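Alpha-1,4-endofucoidanase (Mariniflexile fucanivorans, PDB 6DLH) cleaves alpha-1,4 linkages within fucoidan chains as a retaining endo-hydrolase of glycoside hydrolase family 107, and binds several calcium ions. Local coordinates at residues E40-A45 with V78-L83; G528-F533 with F558-G563. All coordinates share one frame; numbering follows the deposited sequence.

Following the chain from its N terminus, contact 1 comes early, in the N-terminal catalytic part: 40-45 leads into strand 46-49, helix 66-71 follows, and 78-83 returns as the next parallel strand. The contact closes a loop of 32 residues and ties the approach to strand 46-49 to the start of strand 80-84. The chain then runs through a first Ig-like module before contact 2 opens. There 528-533 pairs with 558-563 across 24 residues, joining two short strands of the second Ig-like module next to its calcium site. The loops stand in series, neither nested nor crossed. The centres of contact 1 and contact 2 lie about 36 Å apart, the nearest atoms of contact 1 and contact 2 about 21 Å.

Contact 1: residues E40-A45 with V78-L83; sequences EWMRGA and VDYVQL. With CA (calcium ion), chain H.
Trp41 drives the edge of its indole into the face of Tyr80. The rings form a T-shaped pair with planes at 82°, and Trp41 CZ3 lies 3.9 Å from Tyr80 CD1. Tyr80 OH is hydrogen-bonded to Thr379 OG1. The small Ala45 sets its CB at the edge of the ring, 3.9 Å from Tyr80 CE1. Met42 adds an oblique Met-aromatic contact, its SD being 5.3 Å from the centroid of the Tyr80 ring. An alanine at Tyr80 would probably leave the Trp41 edge without the face it meets and Thr379 without its hydroxyl mate.

Beside the aromatic pair, Asp79 grips a calcium ion with both carboxylate oxygens, OD1 and OD2 each at 2.4 Å; Thr77 O is a further ligand. A calcium-bound water also donates to Gly44 O, at 2.8 Å. Gly44 suits the positive phi it adopts in the type II turn from Met42 to Ala45. Asp79 OD2 additionally accepts from Leu46 N. The contact thus joins the loop before strand 46-49 to the start of strand 80-84, its neighbour in a parallel sheet consistent with a GH29-like beta/alpha barrel. Strand 143-149 flanks 80-84 on the other side, touching Tyr80 through Arg143 and Glu145, while Val81 and Leu83 pack on helix 129-139.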
ATOM      1  N   GLU A  40      15.504  20.086   2.678  1.00 36.31           N
ATOM      2  CA  GLU A  40      15.225  21.342   3.359  1.00 36.67           C
ATOM      3  C   GLU A  40      13.717  21.498   3.578  1.00 34.55           C
ATOM      4  O   GLU A  40      13.282  22.185   4.503  1.00 33.64           O
ATOM      5  CB  GLU A  40      15.854  22.513   2.596  1.00 38.90           C
ATOM      6  CG  GLU A  40      15.287  23.878   2.951  1.00 44.26           C
ATOM      7  CD  GLU A  40      15.521  24.360   4.378  1.00 48.97           C
ATOM      8  OE1 GLU A  40      16.482  23.872   5.030  1.00 50.48           O
ATOM      9  OE2 GLU A  40      14.732  25.222   4.840  1.00 47.61           O
ATOM     10  N   TRP A  41      12.922  20.851   2.718  1.00 32.99           N
ATOM     11  CA  TRP A  41      11.471  20.934   2.789  1.00 32.01           C
ATOM     12  C   TRP A  41      10.968  20.171   4.012  1.00 31.15           C
ATOM     13  O   TRP A  41       9.850  20.399   4.461  1.00 31.39           O
ATOM     14  CB  TRP A  41      10.846  20.382   1.504  1.00 29.88           C
ATOM     15  CG  TRP A  41      11.196  18.948   1.250  1.00 30.36           C
ATOM     16  CD1 TRP A  41      12.216  18.489   0.469  1.00 30.80           C
ATOM     17  CD2 TRP A  41      10.535  17.780   1.775  1.00 29.06           C
ATOM     18  NE1 TRP A  41      12.231  17.121   0.466  1.00 30.98           N
ATOM     19  CE2 TRP A  41      11.214  16.657   1.259  1.00 28.83           C
ATOM     20  CE3 TRP A  41       9.445  17.569   2.633  1.00 30.04           C
ATOM     21  CZ2 TRP A  41      10.843  15.347   1.573  1.00 30.30           C
ATOM     22  CZ3 TRP A  41       9.076  16.275   2.942  1.00 29.28           C
ATOM     23  CH2 TRP A  41       9.765  15.181   2.416  1.00 28.90           C
ATOM     24  N   MET A  42      11.810  19.261   4.517  1.00 30.98           N
ATOM     25  CA  MET A  42      11.511  18.404   5.651  1.00 34.22           C
ATOM     26  C   MET A  42      11.478  19.224   6.946  1.00 33.09           C
ATOM     27  O   MET A  42      10.823  18.830   7.910  1.00 31.97           O
ATOM     28  CB  MET A  42      12.554  17.286   5.742  1.00 37.98           C
ATOM     29  CG  MET A  42      12.364  16.318   6.890  1.00 44.45           C
ATOM     30  SD  MET A  42      11.863  14.659   6.379  1.00 61.68           S
ATOM     31  CE  MET A  42      12.822  14.447   4.877  1.00 47.79           C
ATOM     32  N   ARG A  43      12.157  20.381   6.955  1.00 30.79           N
ATOM     33  CA  ARG A  43      12.133  21.274   8.106  1.00 29.52           C
ATOM     34  C   ARG A  43      10.752  21.912   8.237  1.00 29.92           C
ATOM     35  O   ARG A  43      10.285  22.584   7.318  1.00 30.10           O
ATOM     36  CB  ARG A  43      13.265  22.305   8.035  1.00 29.21           C
ATOM     37  CG  ARG A  43      14.620  21.741   8.437  1.00 29.68           C
ATOM     38  CD  ARG A  43      15.799  22.675   8.238  1.00 30.11           C
ATOM     39  NE  ARG A  43      15.892  23.735   9.230  1.00 30.91           N
ATOM     40  CZ  ARG A  43      15.621  25.016   9.001  1.00 32.22           C
ATOM     41  NH1 ARG A  43      15.367  25.432   7.772  1.00 34.16           N
ATOM     42  NH2 ARG A  43      15.592  25.878  10.002  1.00 31.63           N
ATOM     43  N   GLY A  44      10.108  21.679   9.392  1.00 29.01           N
ATOM     44  CA  GLY A  44       8.757  22.151   9.660  1.00 27.96           C
ATOM     45  C   GLY A  44       7.676  21.217   9.111  1.00 27.81           C
ATOM     46  O   GLY A  44       6.490  21.526   9.208  1.00 30.54           O
ATOM     47  N   ALA A  45       8.088  20.065   8.573  1.00 25.88           N
ATOM     48  CA  ALA A  45       7.211  19.189   7.803  1.00 27.01           C
ATOM     49  C   ALA A  45       6.515  18.169   8.702  1.00 25.97           C
ATOM     50  O   ALA A  45       7.135  17.585   9.588  1.00 25.15           O
ATOM     51  CB  ALA A  45       7.994  18.490   6.709  1.00 26.02           C
ATOM     52  N   VAL A  78      -0.648  19.193   6.754  1.00 25.26           N
ATOM     53  CA  VAL A  78       0.143  17.990   6.549  1.00 24.86           C
ATOM     54  C   VAL A  78       0.910  18.104   5.227  1.00 25.46           C
ATOM     55  O   VAL A  78       0.427  18.703   4.271  1.00 24.24           O
ATOM     56  CB  VAL A  78      -0.735  16.726   6.615  1.00 25.74           C
ATOM     57  CG1 VAL A  78      -1.867  16.747   5.583  1.00 26.22           C
ATOM     58  CG2 VAL A  78       0.095  15.461   6.492  1.00 24.72           C
ATOM     59  N   ASP A  79       2.106  17.504   5.179  1.00 26.80           N
ATOM     60  CA  ASP A  79       3.058  17.757   4.112  1.00 24.70           C
ATOM     61  C   ASP A  79       3.308  16.489   3.297  1.00 24.72           C
ATOM     62  O   ASP A  79       3.514  16.564   2.088  1.00 24.37           O
ATOM     63  CB  ASP A  79       4.340  18.378   4.671  1.00 23.97           C
ATOM     64  CG  ASP A  79       4.099  19.729   5.328  1.00 25.21           C
ATOM     65  OD1 ASP A  79       3.702  20.673   4.610  1.00 25.05           O
ATOM     66  OD2 ASP A  79       4.289  19.833   6.560  1.00 25.89           O
ATOM     67  N   TYR A  80       3.288  15.325   3.951  1.00 24.40           N
ATOM     68  CA  TYR A  80       3.694  14.106   3.269  1.00 23.73           C
ATOM     69  C   TYR A  80       3.133  12.871   3.973  1.00 23.69           C
ATOM     70  O   TYR A  80       2.689  12.944   5.122  1.00 23.27           O
ATOM     71  CB  TYR A  80       5.220  14.059   3.109  1.00 23.59           C
ATOM     72  CG  TYR A  80       6.007  13.848   4.381  1.00 24.28           C
ATOM     73  CD1 TYR A  80       6.291  14.903   5.246  1.00 23.93           C
ATOM     74  CD2 TYR A  80       6.484  12.587   4.717  1.00 23.31           C
ATOM     75  CE1 TYR A  80       7.019  14.702   6.413  1.00 23.26           C
ATOM     76  CE2 TYR A  80       7.220  12.372   5.873  1.00 23.31           C
ATOM     77  CZ  TYR A  80       7.478  13.431   6.728  1.00 23.37           C
ATOM     78  OH  TYR A  80       8.187  13.207   7.875  1.00 24.02           O
ATOM     79  N   VAL A  81       3.161  11.743   3.252  1.00 23.66           N
ATOM     80  CA  VAL A  81       2.745  10.443   3.750  1.00 22.93           C
ATOM     81  C   VAL A  81       3.830   9.420   3.401  1.00 25.48           C
ATOM     82  O   VAL A  81       4.353   9.427   2.285  1.00 25.31           O
ATOM     83  CB  VAL A  81       1.390  10.035   3.142  1.00 23.73           C
ATOM     84  CG1 VAL A  81       0.961   8.633   3.571  1.00 23.31           C
ATOM     85  CG2 VAL A  81       0.293  11.048   3.441  1.00 21.67           C
ATOM     86  N   GLN A  82       4.147   8.541   4.365  1.00 24.86           N
ATOM     87  CA  GLN A  82       5.055   7.422   4.165  1.00 25.74           C
ATOM     88  C   GLN A  82       4.272   6.208   3.670  1.00 25.47           C
ATOM     89  O   GLN A  82       3.240   5.858   4.240  1.00 24.45           O
ATOM     90  CB  GLN A  82       5.836   7.094   5.444  1.00 25.34           C
ATOM     91  CG  GLN A  82       6.781   5.903   5.291  1.00 24.92           C
ATOM     92  CD  GLN A  82       7.569   5.552   6.533  1.00 24.69           C
ATOM     93  OE1 GLN A  82       7.601   4.398   6.956  1.00 24.53           O
ATOM     94  NE2 GLN A  82       8.213   6.543   7.132  1.00 24.32           N
ATOM     95  N   LEU A  83       4.790   5.588   2.600  1.00 25.00           N
ATOM     96  CA  LEU A  83       4.220   4.401   1.983  1.00 26.50           C
ATOM     97  C   LEU A  83       5.254   3.280   2.015  1.00 27.32           C
ATOM     98  O   LEU A  83       6.455   3.535   1.974  1.00 29.31           O
ATOM     99  CB  LEU A  83       3.874   4.708   0.522  1.00 25.56           C
ATOM    100  CG  LEU A  83       2.892   5.849   0.279  1.00 26.32           C
ATOM    101  CD1 LEU A  83       2.925   6.250  -1.195  1.00 25.61           C
ATOM    102  CD2 LEU A  83       1.484   5.449   0.706  1.00 25.48           C
TER
HETATM  103 CA    CA H 807       3.081  21.893   6.541  1.00 28.93          CA
HETATM  104  O   HOH W   1       3.693  21.699   8.899  1.00 23.92           O
HETATM  105  O   HOH W   2       5.095  22.973   6.358  1.00 47.33           O
HETATM  106  O   HOH W   3       2.168  23.945   7.848  1.00 27.24           O
HETATM  107  O   HOH W   4       1.968  23.015   4.786  1.00 25.89           O

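Contact 2: residues G528-F533 with F558-G563. With CA (calcium ion), chain G.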
ATOM      1  N   GLY A 528     -17.819  13.283 -26.955  1.00 45.24           N
ATOM      2  CA  GLY A 528     -17.732  13.321 -25.502  1.00 43.81           C
ATOM      3  C   GLY A 528     -18.128  12.007 -24.824  1.00 41.30           C
ATOM      4  O   GLY A 528     -18.065  11.909 -23.601  1.00 40.95           O
ATOM      5  N   THR A 529     -18.523  11.002 -25.616  1.00 40.30           N
ATOM      6  CA  THR A 529     -18.960   9.717 -25.086  1.00 39.69           C
ATOM      7  C   THR A 529     -17.775   9.011 -24.425  1.00 41.28           C
ATOM      8  O   THR A 529     -16.687   8.942 -25.004  1.00 39.88           O
ATOM      9  CB  THR A 529     -19.592   8.846 -26.183  1.00 38.57           C
ATOM     10  OG1 THR A 529     -20.571   9.602 -26.897  1.00 38.26           O
ATOM     11  CG2 THR A 529     -20.220   7.569 -25.665  1.00 37.39           C
ATOM     12  N   PRO A 530     -17.929   8.487 -23.185  1.00 40.67           N
ATOM     13  CA  PRO A 530     -16.889   7.658 -22.574  1.00 40.28           C
ATOM     14  C   PRO A 530     -16.949   6.280 -23.229  1.00 40.08           C
ATOM     15  O   PRO A 530     -18.039   5.802 -23.531  1.00 38.12           O
ATOM     16  CB  PRO A 530     -17.300   7.625 -21.096  1.00 39.55           C
ATOM     17  CG  PRO A 530     -18.809   7.752 -21.135  1.00 40.94           C
ATOM     18  CD  PRO A 530     -19.094   8.676 -22.305  1.00 40.41           C
ATOM     19  N   VAL A 531     -15.774   5.669 -23.448  1.00 40.19           N
ATOM     20  CA  VAL A 531     -15.642   4.493 -24.301  1.00 41.23           C
ATOM     21  C   VAL A 531     -14.905   3.369 -23.570  1.00 41.92           C
ATOM     22  O   VAL A 531     -13.995   3.625 -22.787  1.00 42.03           O
ATOM     23  CB  VAL A 531     -14.931   4.834 -25.627  1.00 40.41           C
ATOM     24  CG1 VAL A 531     -15.822   5.605 -26.587  1.00 38.02           C
ATOM     25  CG2 VAL A 531     -13.612   5.558 -25.406  1.00 39.87           C
ATOM     26  N   TRP A 532     -15.290   2.122 -23.870  1.00 42.72           N
ATOM     27  CA  TRP A 532     -14.561   0.939 -23.435  1.00 44.21           C
ATOM     28  C   TRP A 532     -13.398   0.648 -24.387  1.00 45.01           C
ATOM     29  O   TRP A 532     -13.369   1.148 -25.509  1.00 45.46           O
ATOM     30  CB  TRP A 532     -15.505  -0.264 -23.339  1.00 43.85           C
ATOM     31  CG  TRP A 532     -16.558  -0.161 -22.279  1.00 43.20           C
ATOM     32  CD1 TRP A 532     -17.833   0.299 -22.431  1.00 44.96           C
ATOM     33  CD2 TRP A 532     -16.443  -0.570 -20.905  1.00 43.97           C
ATOM     34  NE1 TRP A 532     -18.519   0.215 -21.248  1.00 44.06           N
ATOM     35  CE2 TRP A 532     -17.690  -0.310 -20.291  1.00 44.69           C
ATOM     36  CE3 TRP A 532     -15.409  -1.110 -20.128  1.00 42.06           C
ATOM     37  CZ2 TRP A 532     -17.929  -0.578 -18.943  1.00 42.80           C
ATOM     38  CZ3 TRP A 532     -15.648  -1.375 -18.797  1.00 41.57           C
ATOM     39  CH2 TRP A 532     -16.890  -1.116 -18.217  1.00 42.60           C
ATOM     40  N   PHE A 533     -12.439  -0.169 -23.925  1.00 44.66           N
ATOM     41  CA  PHE A 533     -11.258  -0.511 -24.706  1.00 44.13           C
ATOM     42  C   PHE A 533     -11.648  -1.374 -25.909  1.00 42.54           C
ATOM     43  O   PHE A 533     -11.209  -1.111 -27.027  1.00 38.68           O
ATOM     44  CB  PHE A 533     -10.180  -1.163 -23.833  1.00 44.82           C
ATOM     45  CG  PHE A 533      -9.016  -1.742 -24.600  1.00 45.22           C
ATOM     46  CD1 PHE A 533      -8.014  -0.920 -25.100  1.00 44.43           C
ATOM     47  CD2 PHE A 533      -8.936  -3.107 -24.843  1.00 44.46           C
ATOM     48  CE1 PHE A 533      -6.955  -1.455 -25.822  1.00 47.43           C
ATOM     49  CE2 PHE A 533      -7.880  -3.640 -25.569  1.00 43.80           C
ATOM     50  CZ  PHE A 533      -6.890  -2.815 -26.057  1.00 45.05           C
ATOM     51  N   PHE A 558     -11.303   1.509 -19.892  1.00 37.68           N
ATOM     52  CA  PHE A 558     -12.302   2.501 -20.261  1.00 36.91           C
ATOM     53  C   PHE A 558     -11.666   3.885 -20.170  1.00 37.06           C
ATOM     54  O   PHE A 558     -10.649   4.051 -19.500  1.00 39.41           O
ATOM     55  CB  PHE A 558     -13.554   2.340 -19.394  1.00 38.88           C
ATOM     56  CG  PHE A 558     -13.324   2.550 -17.916  1.00 42.48           C
ATOM     57  CD1 PHE A 558     -13.506   3.800 -17.337  1.00 41.59           C
ATOM     58  CD2 PHE A 558     -12.911   1.503 -17.106  1.00 42.25           C
ATOM     59  CE1 PHE A 558     -13.280   3.996 -15.983  1.00 44.63           C
ATOM     60  CE2 PHE A 558     -12.681   1.701 -15.753  1.00 43.86           C
ATOM     61  CZ  PHE A 558     -12.869   2.946 -15.193  1.00 44.73           C
ATOM     62  N   TYR A 559     -12.253   4.880 -20.844  1.00 36.09           N
ATOM     63  CA  TYR A 559     -11.622   6.192 -20.875  1.00 37.77           C
ATOM     64  C   TYR A 559     -12.597   7.278 -21.331  1.00 38.84           C
ATOM     65  O   TYR A 559     -13.596   6.989 -21.983  1.00 39.13           O
ATOM     66  CB  TYR A 559     -10.351   6.157 -21.730  1.00 36.83           C
ATOM     67  CG  TYR A 559      -9.565   7.442 -21.723  1.00 40.13           C
ATOM     68  CD1 TYR A 559      -8.827   7.827 -20.610  1.00 38.92           C
ATOM     69  CD2 TYR A 559      -9.567   8.286 -22.826  1.00 39.80           C
ATOM     70  CE1 TYR A 559      -8.102   9.010 -20.601  1.00 38.07           C
ATOM     71  CE2 TYR A 559      -8.852   9.474 -22.827  1.00 39.74           C
ATOM     72  CZ  TYR A 559      -8.117   9.837 -21.712  1.00 39.09           C
ATOM     73  OH  TYR A 559      -7.407  11.005 -21.714  1.00 41.14           O
ATOM     74  N   ASP A 560     -12.276   8.532 -20.981  1.00 37.10           N
ATOM     75  CA  ASP A 560     -13.081   9.694 -21.323  1.00 37.68           C
ATOM     76  C   ASP A 560     -12.160  10.829 -21.761  1.00 38.85           C
ATOM     77  O   ASP A 560     -11.257  11.229 -21.023  1.00 38.56           O
ATOM     78  CB  ASP A 560     -13.979  10.127 -20.160  1.00 36.39           C
ATOM     79  CG  ASP A 560     -14.915  11.269 -20.520  1.00 37.52           C
ATOM     80  OD1 ASP A 560     -14.432  12.428 -20.661  1.00 39.82           O
ATOM     81  OD2 ASP A 560     -16.114  11.002 -20.677  1.00 35.96           O
ATOM     82  N   PHE A 561     -12.422  11.371 -22.955  1.00 38.74           N
ATOM     83  CA  PHE A 561     -11.448  12.247 -23.591  1.00 40.07           C
ATOM     84  C   PHE A 561     -11.529  13.664 -23.036  1.00 39.84           C
ATOM     85  O   PHE A 561     -10.678  14.488 -23.361  1.00 42.08           O
ATOM     86  CB  PHE A 561     -11.550  12.190 -25.118  1.00 39.29           C
ATOM     87  CG  PHE A 561     -10.825  11.014 -25.716  1.00 38.20           C
ATOM     88  CD1 PHE A 561     -11.461   9.790 -25.865  1.00 37.37           C
ATOM     89  CD2 PHE A 561      -9.496  11.124 -26.103  1.00 39.37           C
ATOM     90  CE1 PHE A 561     -10.784   8.702 -26.396  1.00 35.77           C
ATOM     91  CE2 PHE A 561      -8.820  10.036 -26.639  1.00 37.18           C
ATOM     92  CZ  PHE A 561      -9.467   8.826 -26.781  1.00 36.12           C
ATOM     93  N   GLU A 562     -12.536  13.936 -22.196  1.00 42.06           N
ATOM     94  CA  GLU A 562     -12.660  15.247 -21.571  1.00 43.00           C
ATOM     95  C   GLU A 562     -12.305  15.149 -20.088  1.00 44.10           C
ATOM     96  O   GLU A 562     -12.399  16.139 -19.367  1.00 41.55           O
ATOM     97  CB  GLU A 562     -14.061  15.837 -21.760  1.00 41.49           C
ATOM     98  CG  GLU A 562     -14.465  16.007 -23.216  1.00 41.45           C
ATOM     99  CD  GLU A 562     -14.837  14.713 -23.920  1.00 40.97           C
ATOM    100  OE1 GLU A 562     -15.564  13.890 -23.311  1.00 35.48           O
ATOM    101  OE2 GLU A 562     -14.394  14.530 -25.076  1.00 44.08           O
ATOM    102  N   GLY A 563     -11.910  13.944 -19.656  1.00 42.05           N
ATOM    103  CA  GLY A 563     -11.501  13.687 -18.285  1.00 42.97           C
ATOM    104  C   GLY A 563     -12.655  13.835 -17.296  1.00 42.91           C
ATOM    105  O   GLY A 563     -12.426  14.166 -16.135  1.00 41.29           O
TER
HETATM  106 CA    CA G 806     -17.080  13.050 -21.769  1.00 42.08          CA
HETATM  107  O   HOH W   5     -14.822  12.894 -26.877  1.00 47.30           O
HETATM  108  O   HOH W   6     -14.672  10.604 -24.765  1.00 44.99           O
HETATM  109  O   HOH W   7     -18.876  14.747 -22.498  1.00 23.39           O
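Val531 and Tyr559 form an antiparallel hydrogen-bonded pair, in which Val531 N to Tyr559 O and Tyr559 N to Val531 O both measure 2.9 Å. With the next pair, Trp532 and Phe558, whose backbones are not bonded to each other, it makes up the tight part. Phe558 turns a ring edge toward the indole face in an offset edge-to-face pair with planes at 63°, and its CB comes within 4.0 Å of Trp532 CE3. Large apolar rings suit this side, where both meet Val607 and Ile568; Trp532 NE1 is satisfied by Ser614 O.

Elsewhere the contact is looser. Val531 is partly exposed, and its CG2 approaches the edge of Phe561 only to 4.3 Å at CE1. A water links the segments by donating to Thr529 O at 2.6 Å and accepting from Phe561 N.

Beyond Pro530, Gly528 O (2.4 Å), Asp560 OD2 and Glu562 OE1 (2.3 Å) bind calcium, with Asp564 and Asp609 as further ligands. Gly528 has a positive phi at which a CB would collide with the carbonyl O before it and crowd Glu562 OE1. Asp560 OD1 accepts from Glu562 N, two residues on, forming an Asx turn. Such a calcium site at one end of an Ig-like module recurs here at Gly634, Asp666, Glu668, Asp670 and Asp715.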